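Local coordinates for protein putative thioesterase yhdA (Lactococcus lactis subsp. lactis, PDB 3GEK) that is of unknown function but belongs to a thioesterase family and probably hydrolyses an acyl-CoA thioester, perhaps 1,4-dihydroxy-2-naphthoyl-CoA, at residues Ala51-Ala56 against Gln77-Asn82; Phe12-Asp17 against Ser64-Ser69. The protein carries 7 engineered substitutions. One frame throughout, in Å; residues are numbered along the deposited sequence. Where two conformers were deposited one is given.

Contact 1: Ala51-Ala56 against Gln77-Asn82; sequences ASLALA and QSINAN. Engineered in segment 77-82: Asn80 (natural residue Ser).
The bond from Leu55 N to Ala51 O, 2.8 Å long, closes the helical turn that carries Leu53 onto Ile79 and Ala81 of the neighbouring strand. No hydrogen bond crosses between the segments; the contact is wholly apolar and buried. Leu53 CB leaves the helix neither straight at the strand nor away from it, and the branch beyond brings the side chain across. Its torsions lie off the usual staggered values (chi1 -91°, chi2 30°) and set CD1 over Ala81 CB at 3.5 Å, while CD2 is turned from that methyl. Lower down the branch, Leu53 CG meets Ile79 CD1 at 4.2 Å. Ile79 points at the helix, with CG1 anti to the backbone N (chi1 -166°), and CD1 ends beside the leucine branch point. Ala81 carries just a methyl group, which is consistent with the close approach of the backbones here, Leu53 CA to Ala81 CA 7.3 Å. Ala56, one turn further along, also faces the strand, but its CB stays 5.3 Å from Ile79 CG1 and instead packs, like Ala81, on Ile124 of strand 120-131. Strand alternation sends Asn82 and the engineered Asn80 to the other face, where both pack against a third subunit. Residues 78-82 form an antiparallel ladder with a strand of the second subunit, whose Glu57 touches Leu53, so the sheet continues across the interface. A central helix wrapped by an antiparallel sheet, with two such sheets joined edge to edge, is characteristic of the hotdog-fold dimer, as in the PaaI thioesterases.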
ATOM      1  N   ALA A  51      -5.079   5.507 -15.456  1.00 45.79           N
ATOM      2  CA  ALA A  51      -4.780   4.662 -16.613  1.00 45.54           C
ATOM      3  C   ALA A  51      -3.669   3.655 -16.304  1.00 45.44           C
ATOM      4  O   ALA A  51      -3.788   2.478 -16.648  1.00 45.52           O
ATOM      5  CB  ALA A  51      -4.415   5.516 -17.822  1.00 45.28           C
ATOM      6  N   SER A  52      -2.597   4.123 -15.659  1.00 45.22           N
ATOM      7  CA  SER A  52      -1.501   3.258 -15.209  1.00 45.13           C
ATOM      8  C   SER A  52      -1.958   2.226 -14.175  1.00 44.81           C
ATOM      9  O   SER A  52      -1.580   1.056 -14.251  1.00 44.72           O
ATOM     10  CB  SER A  52      -0.347   4.090 -14.642  1.00 45.24           C
ATOM     11  OG  SER A  52       0.185   4.964 -15.630  1.00 45.84           O
ATOM     12  N   LEU A  53      -2.757   2.667 -13.206  1.00 44.52           N
ATOM     13  CA  LEU A  53      -3.346   1.765 -12.216  1.00 44.65           C
ATOM     14  C   LEU A  53      -4.151   0.671 -12.890  1.00 44.37           C
ATOM     15  O   LEU A  53      -3.982  -0.509 -12.579  1.00 44.24           O
ATOM     16  CB  LEU A  53      -4.263   2.531 -11.264  1.00 44.81           C
ATOM     17  CG  LEU A  53      -3.749   3.123  -9.956  1.00 46.54           C
ATOM     18  CD1 LEU A  53      -2.279   3.518 -10.021  1.00 48.02           C
ATOM     19  CD2 LEU A  53      -4.636   4.328  -9.604  1.00 48.42           C
ATOM     20  N   ALA A  54      -5.027   1.076 -13.811  1.00 43.86           N
ATOM     21  CA  ALA A  54      -5.860   0.149 -14.553  1.00 43.86           C
ATOM     22  C   ALA A  54      -5.016  -0.805 -15.401  1.00 44.09           C
ATOM     23  O   ALA A  54      -5.311  -1.997 -15.468  1.00 44.37           O
ATOM     24  CB  ALA A  54      -6.849   0.905 -15.416  1.00 44.03           C
ATOM     25  N   LEU A  55      -3.966  -0.281 -16.034  1.00 44.04           N
ATOM     26  CA  LEU A  55      -3.039  -1.103 -16.815  1.00 44.00           C
ATOM     27  C   LEU A  55      -2.418  -2.201 -15.947  1.00 44.51           C
ATOM     28  O   LEU A  55      -2.308  -3.353 -16.376  1.00 44.34           O
ATOM     29  CB  LEU A  55      -1.935  -0.232 -17.437  1.00 43.77           C
ATOM     30  CG  LEU A  55      -0.684  -0.876 -18.050  1.00 43.19           C
ATOM     31  CD1 LEU A  55      -1.026  -1.736 -19.240  1.00 43.24           C
ATOM     32  CD2 LEU A  55       0.344   0.178 -18.455  1.00 43.41           C
ATOM     33  N   ALA A  56      -2.013  -1.834 -14.733  1.00 45.03           N
ATOM     34  CA  ALA A  56      -1.378  -2.773 -13.808  1.00 45.68           C
ATOM     35  C   ALA A  56      -2.328  -3.866 -13.355  1.00 46.32           C
ATOM     36  O   ALA A  56      -1.963  -5.036 -13.364  1.00 46.58           O
ATOM     37  CB  ALA A  56      -0.830  -2.046 -12.611  1.00 45.45           C
ATOM     38  N   GLN A  77      -7.632  -7.998  -5.764  1.00 55.89           N
ATOM     39  CA  GLN A  77      -7.944  -7.890  -4.343  1.00 55.69           C
ATOM     40  C   GLN A  77      -7.309  -6.631  -3.746  1.00 55.30           C
ATOM     41  O   GLN A  77      -7.920  -5.937  -2.929  1.00 55.16           O
ATOM     42  CB  GLN A  77      -7.448  -9.143  -3.610  1.00 55.64           C
ATOM     43  CG  GLN A  77      -7.544  -9.102  -2.092  1.00 55.75           C
ATOM     44  CD  GLN A  77      -7.166 -10.427  -1.447  1.00 56.35           C
ATOM     45  OE1 GLN A  77      -7.788 -11.459  -1.707  1.00 57.21           O
ATOM     46  NE2 GLN A  77      -6.150 -10.400  -0.590  1.00 57.41           N
ATOM     47  N   SER A  78      -6.084  -6.346  -4.170  1.00 54.92           N
ATOM     48  CA  SER A  78      -5.279  -5.272  -3.602  1.00 54.82           C
ATOM     49  C   SER A  78      -4.390  -4.640  -4.645  1.00 54.46           C
ATOM     50  O   SER A  78      -3.899  -5.319  -5.549  1.00 54.07           O
ATOM     51  CB  SER A  78      -4.376  -5.809  -2.490  1.00 54.66           C
ATOM     52  OG  SER A  78      -4.767  -5.281  -1.250  1.00 56.31           O
ATOM     53  N   ILE A  79      -4.162  -3.341  -4.491  1.00 54.10           N
ATOM     54  CA  ILE A  79      -3.279  -2.614  -5.381  1.00 54.31           C
ATOM     55  C   ILE A  79      -2.642  -1.440  -4.635  1.00 54.00           C
ATOM     56  O   ILE A  79      -3.335  -0.656  -3.978  1.00 54.04           O
ATOM     57  CB  ILE A  79      -4.015  -2.195  -6.708  1.00 54.52           C
ATOM     58  CG1 ILE A  79      -3.027  -1.747  -7.800  1.00 55.16           C
ATOM     59  CG2 ILE A  79      -5.126  -1.174  -6.444  1.00 54.77           C
ATOM     60  CD1 ILE A  79      -2.640  -0.281  -7.747  1.00 58.99           C
ATOM     61  N   ASN A  80      -1.318  -1.354  -4.713  1.00 53.29           N
ATOM     62  CA  ASN A  80      -0.584  -0.203  -4.196  1.00 52.99           C
ATOM     63  C   ASN A  80       0.308   0.370  -5.285  1.00 52.64           C
ATOM     64  O   ASN A  80       1.042  -0.372  -5.941  1.00 52.31           O
ATOM     65  CB  ASN A  80       0.287  -0.591  -2.997  1.00 52.93           C
ATOM     66  CG  ASN A  80       0.911   0.620  -2.319  1.00 53.16           C
ATOM     67  OD1 ASN A  80       0.268   1.282  -1.513  1.00 55.25           O
ATOM     68  ND2 ASN A  80       2.166   0.905  -2.636  1.00 50.85           N
ATOM     69  N   ALA A  81       0.255   1.686  -5.463  1.00 52.14           N
ATOM     70  CA  ALA A  81       1.065   2.347  -6.474  1.00 51.82           C
ATOM     71  C   ALA A  81       1.774   3.574  -5.936  1.00 51.61           C
ATOM     72  O   ALA A  81       1.230   4.316  -5.121  1.00 51.43           O
ATOM     73  CB  ALA A  81       0.220   2.719  -7.679  1.00 51.76           C
ATOM     74  N   ASN A  82       3.000   3.764  -6.405  1.00 51.11           N
ATOM     75  CA  ASN A  82       3.750   4.980  -6.172  1.00 50.86           C
ATOM     76  C   ASN A  82       4.096   5.556  -7.537  1.00 50.61           C
ATOM     77  O   ASN A  82       4.734   4.881  -8.345  1.00 50.55           O
ATOM     78  CB  ASN A  82       5.018   4.682  -5.372  1.00 50.85           C
ATOM     79  CG  ASN A  82       4.723   4.318  -3.930  1.00 51.27           C
ATOM     80  OD1 ASN A  82       4.411   5.185  -3.112  1.00 51.32           O
ATOM     81  ND2 ASN A  82       4.815   3.028  -3.610  1.00 50.01           N
TER

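Contact 2: Phe12-Asp17 against Ser64-Ser69; sequences FQVFTD and SNAIGS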
ATOM      1  N   PHE A  12       1.156  -8.090 -25.206  1.00 46.35           N
ATOM      2  CA  PHE A  12       1.068  -8.826 -23.946  1.00 47.11           C
ATOM      3  C   PHE A  12       1.691 -10.210 -24.094  1.00 47.56           C
ATOM      4  O   PHE A  12       1.353 -10.950 -25.017  1.00 47.58           O
ATOM      5  CB  PHE A  12      -0.376  -8.935 -23.428  1.00 46.98           C
ATOM      6  CG  PHE A  12      -0.504  -9.744 -22.151  1.00 47.11           C
ATOM      7  CD1 PHE A  12      -0.148  -9.193 -20.920  1.00 47.14           C
ATOM      8  CD2 PHE A  12      -0.967 -11.057 -22.183  1.00 47.70           C
ATOM      9  CE1 PHE A  12      -0.254  -9.936 -19.741  1.00 46.64           C
ATOM     10  CE2 PHE A  12      -1.075 -11.809 -21.005  1.00 47.78           C
ATOM     11  CZ  PHE A  12      -0.714 -11.244 -19.787  1.00 47.07           C
ATOM     12  N   GLN A  13       2.614 -10.533 -23.194  1.00 48.41           N
ATOM     13  CA  GLN A  13       3.189 -11.878 -23.099  1.00 49.54           C
ATOM     14  C   GLN A  13       3.578 -12.214 -21.666  1.00 49.87           C
ATOM     15  O   GLN A  13       4.146 -11.386 -20.952  1.00 49.79           O
ATOM     16  CB  GLN A  13       4.373 -12.076 -24.062  1.00 49.40           C
ATOM     17  CG  GLN A  13       5.472 -11.023 -23.986  1.00 50.24           C
ATOM     18  CD  GLN A  13       6.398 -11.034 -25.202  1.00 50.69           C
ATOM     19  OE1 GLN A  13       5.958 -11.218 -26.341  1.00 51.99           O
ATOM     20  NE2 GLN A  13       7.690 -10.826 -24.959  1.00 51.82           N
ATOM     21  N   VAL A  14       3.242 -13.434 -21.256  1.00 50.61           N
ATOM     22  CA  VAL A  14       3.621 -13.982 -19.956  1.00 51.38           C
ATOM     23  C   VAL A  14       4.603 -15.136 -20.197  1.00 51.93           C
ATOM     24  O   VAL A  14       4.419 -15.931 -21.127  1.00 51.78           O
ATOM     25  CB  VAL A  14       2.370 -14.426 -19.145  1.00 51.37           C
ATOM     26  CG1 VAL A  14       1.614 -15.531 -19.863  1.00 51.74           C
ATOM     27  CG2 VAL A  14       2.744 -14.852 -17.733  1.00 51.62           C
ATOM     28  N   PHE A  15       5.654 -15.208 -19.384  1.00 52.70           N
ATOM     29  CA  PHE A  15       6.765 -16.135 -19.644  1.00 53.78           C
ATOM     30  C   PHE A  15       7.567 -16.480 -18.392  1.00 54.48           C
ATOM     31  O   PHE A  15       7.503 -15.775 -17.389  1.00 54.35           O
ATOM     32  CB  PHE A  15       7.706 -15.563 -20.719  1.00 53.45           C
ATOM     33  CG  PHE A  15       8.299 -14.219 -20.363  1.00 53.68           C
ATOM     34  CD1 PHE A  15       7.594 -13.043 -20.609  1.00 52.81           C
ATOM     35  CD2 PHE A  15       9.564 -14.132 -19.783  1.00 53.42           C
ATOM     36  CE1 PHE A  15       8.135 -11.802 -20.281  1.00 52.64           C
ATOM     37  CE2 PHE A  15      10.112 -12.896 -19.450  1.00 53.02           C
ATOM     38  CZ  PHE A  15       9.395 -11.728 -19.699  1.00 52.78           C
ATOM     39  N   THR A  16       8.319 -17.576 -18.471  1.00 55.71           N
ATOM     40  CA  THR A  16       9.282 -17.939 -17.436  1.00 56.89           C
ATOM     41  C   THR A  16      10.691 -17.768 -17.986  1.00 57.82           C
ATOM     42  O   THR A  16      10.899 -17.824 -19.201  1.00 57.97           O
ATOM     43  CB  THR A  16       9.106 -19.397 -16.959  1.00 56.77           C
ATOM     44  OG1 THR A  16       9.243 -20.290 -18.070  1.00 56.97           O
ATOM     45  CG2 THR A  16       7.746 -19.601 -16.327  1.00 56.83           C
ATOM     46  N   ASP A  17      11.655 -17.557 -17.094  1.00 59.09           N
ATOM     47  CA  ASP A  17      13.063 -17.520 -17.489  1.00 60.23           C
ATOM     48  C   ASP A  17      13.537 -18.931 -17.809  1.00 60.81           C
ATOM     49  O   ASP A  17      13.015 -19.905 -17.257  1.00 61.04           O
ATOM     50  CB  ASP A  17      13.928 -16.919 -16.377  1.00 60.42           C
ATOM     51  CG  ASP A  17      13.394 -15.588 -15.874  1.00 61.27           C
ATOM     52  OD1 ASP A  17      13.461 -14.586 -16.622  1.00 62.52           O
ATOM     53  OD2 ASP A  17      12.909 -15.544 -14.726  1.00 62.24           O
ATOM     54  N   SER A  64      -1.981 -13.730 -14.467  1.00 51.40           N
ATOM     55  CA  SER A  64      -2.435 -14.732 -13.501  1.00 51.17           C
ATOM     56  C   SER A  64      -3.314 -15.798 -14.155  1.00 51.39           C
ATOM     57  O   SER A  64      -3.107 -16.991 -13.933  1.00 51.45           O
ATOM     58  CB  SER A  64      -3.180 -14.075 -12.340  1.00 51.07           C
ATOM     59  OG  SER A  64      -2.286 -13.497 -11.404  1.00 50.47           O
ATOM     60  N   ASN A  65      -4.281 -15.361 -14.964  1.00 51.55           N
ATOM     61  CA  ASN A  65      -5.172 -16.271 -15.690  1.00 52.07           C
ATOM     62  C   ASN A  65      -4.436 -17.188 -16.666  1.00 52.45           C
ATOM     63  O   ASN A  65      -4.744 -18.377 -16.758  1.00 52.47           O
ATOM     64  CB  ASN A  65      -6.275 -15.492 -16.416  1.00 51.86           C
ATOM     65  CG  ASN A  65      -7.351 -14.984 -15.473  1.00 51.76           C
ATOM     66  OD1 ASN A  65      -7.442 -15.409 -14.321  1.00 51.31           O
ATOM     67  ND2 ASN A  65      -8.181 -14.073 -15.965  1.00 51.78           N
ATOM     68  N   ALA A  66      -3.460 -16.627 -17.377  1.00 53.14           N
ATOM     69  CA  ALA A  66      -2.606 -17.392 -18.287  1.00 53.89           C
ATOM     70  C   ALA A  66      -1.780 -18.473 -17.574  1.00 54.42           C
ATOM     71  O   ALA A  66      -1.639 -19.581 -18.086  1.00 54.66           O
ATOM     72  CB  ALA A  66      -1.704 -16.456 -19.059  1.00 53.92           C
ATOM     73  N   ILE A  67      -1.244 -18.143 -16.398  1.00 55.19           N
ATOM     74  CA  ILE A  67      -0.490 -19.091 -15.568  1.00 55.83           C
ATOM     75  C   ILE A  67      -1.376 -20.245 -15.081  1.00 56.52           C
ATOM     76  O   ILE A  67      -0.977 -21.410 -15.136  1.00 56.52           O
ATOM     77  CB  ILE A  67       0.169 -18.382 -14.350  1.00 55.81           C
ATOM     78  CG1 ILE A  67       1.281 -17.433 -14.813  1.00 55.75           C
ATOM     79  CG2 ILE A  67       0.716 -19.400 -13.338  1.00 55.85           C
ATOM     80  CD1 ILE A  67       1.777 -16.490 -13.733  1.00 55.61           C
ATOM     81  N   GLY A  68      -2.574 -19.910 -14.607  1.00 57.31           N
ATOM     82  CA  GLY A  68      -3.521 -20.902 -14.107  1.00 58.41           C
ATOM     83  C   GLY A  68      -4.139 -21.763 -15.189  1.00 59.23           C
ATOM     84  O   GLY A  68      -4.198 -22.982 -15.050  1.00 59.24           O
ATOM     85  N   SER A  69      -4.582 -21.107 -16.264  1.00 59.94           N
ATOM     86  CA  SER A  69      -5.226 -21.758 -17.410  0.50 60.33           C
ATOM     87  C   SER A  69      -6.310 -22.761 -16.999  1.00 60.66           C
ATOM     88  O   SER A  69      -6.054 -23.964 -16.866  1.00 60.67           O
ATOM     89  CB  SER A  69      -4.187 -22.403 -18.337  0.50 60.37           C
ATOM     90  OG  SER A  69      -4.790 -22.871 -19.532  0.50 60.42           O
TER
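Val14 lays its two methyls over consecutive residues of the last helical turn: CG1 over Ala66 CB at 3.5 Å, and CG2 against Ile67 CG1 at 4.2 Å. The fork is set by chi1 of 62°, which leaves CG1 between the backbone N and the carbonyl carbon and puts CG2 anti to the N, so that each methyl has its own partner. Ala66 CB points toward the strand, whereas Ile67 starts off to one side and gets near through its longer branch, CG1 lying beside its own backbone N (chi1 -68°). The valine and isoleucine side chains meet at a slant. No hydrogen bond joins the segments, and Val14 CA and Ala66 CA stand 7.3 Å apart. Much of this small apolar patch borders solvent, Ala66 being exposed. Phe12, two residues before Val14, also points to the helix, but it rests on Met62 and Ala63, one turn earlier. On the helix's far side, Ser64 OG hydrogen-bonds to His107, Trp109 and Asn128. The helix finishes here: Ser69 N still bonds to Asn65 O (2.8 Å), but Ser69 itself has a positive phi of 47°. Strand 12-16 is held in the sheet through backbone bonds of Gln13 with Ser31 and Phe15 with Lys29, and Ile67 additionally touches Tyr28 of the same partner strand, 28-35. Thus an N-terminal strand, added at one border of the sheet, closes over the C-terminal end of the central helix, the "sausage" of the hotdog fold.

How the contacts relate
Both contacts set helix 49-68 against the same curled antiparallel sheet, contact 1 near the helix's start and contact 2 at its last turn, with centres about 19 Å apart on opposite sides of the chain's centre. Each is apolar, without a hydrogen bond between its segments, yet their surroundings differ. Contact 1 is buried, and its strand, 73-83, continues the sheet into a second subunit; contact 2 lies at the surface, and no other chain of the assembly touches it. One leucine branch spans two strand residues in contact 1, whereas in contact 2 a strand valine spans two neighbouring helix residues.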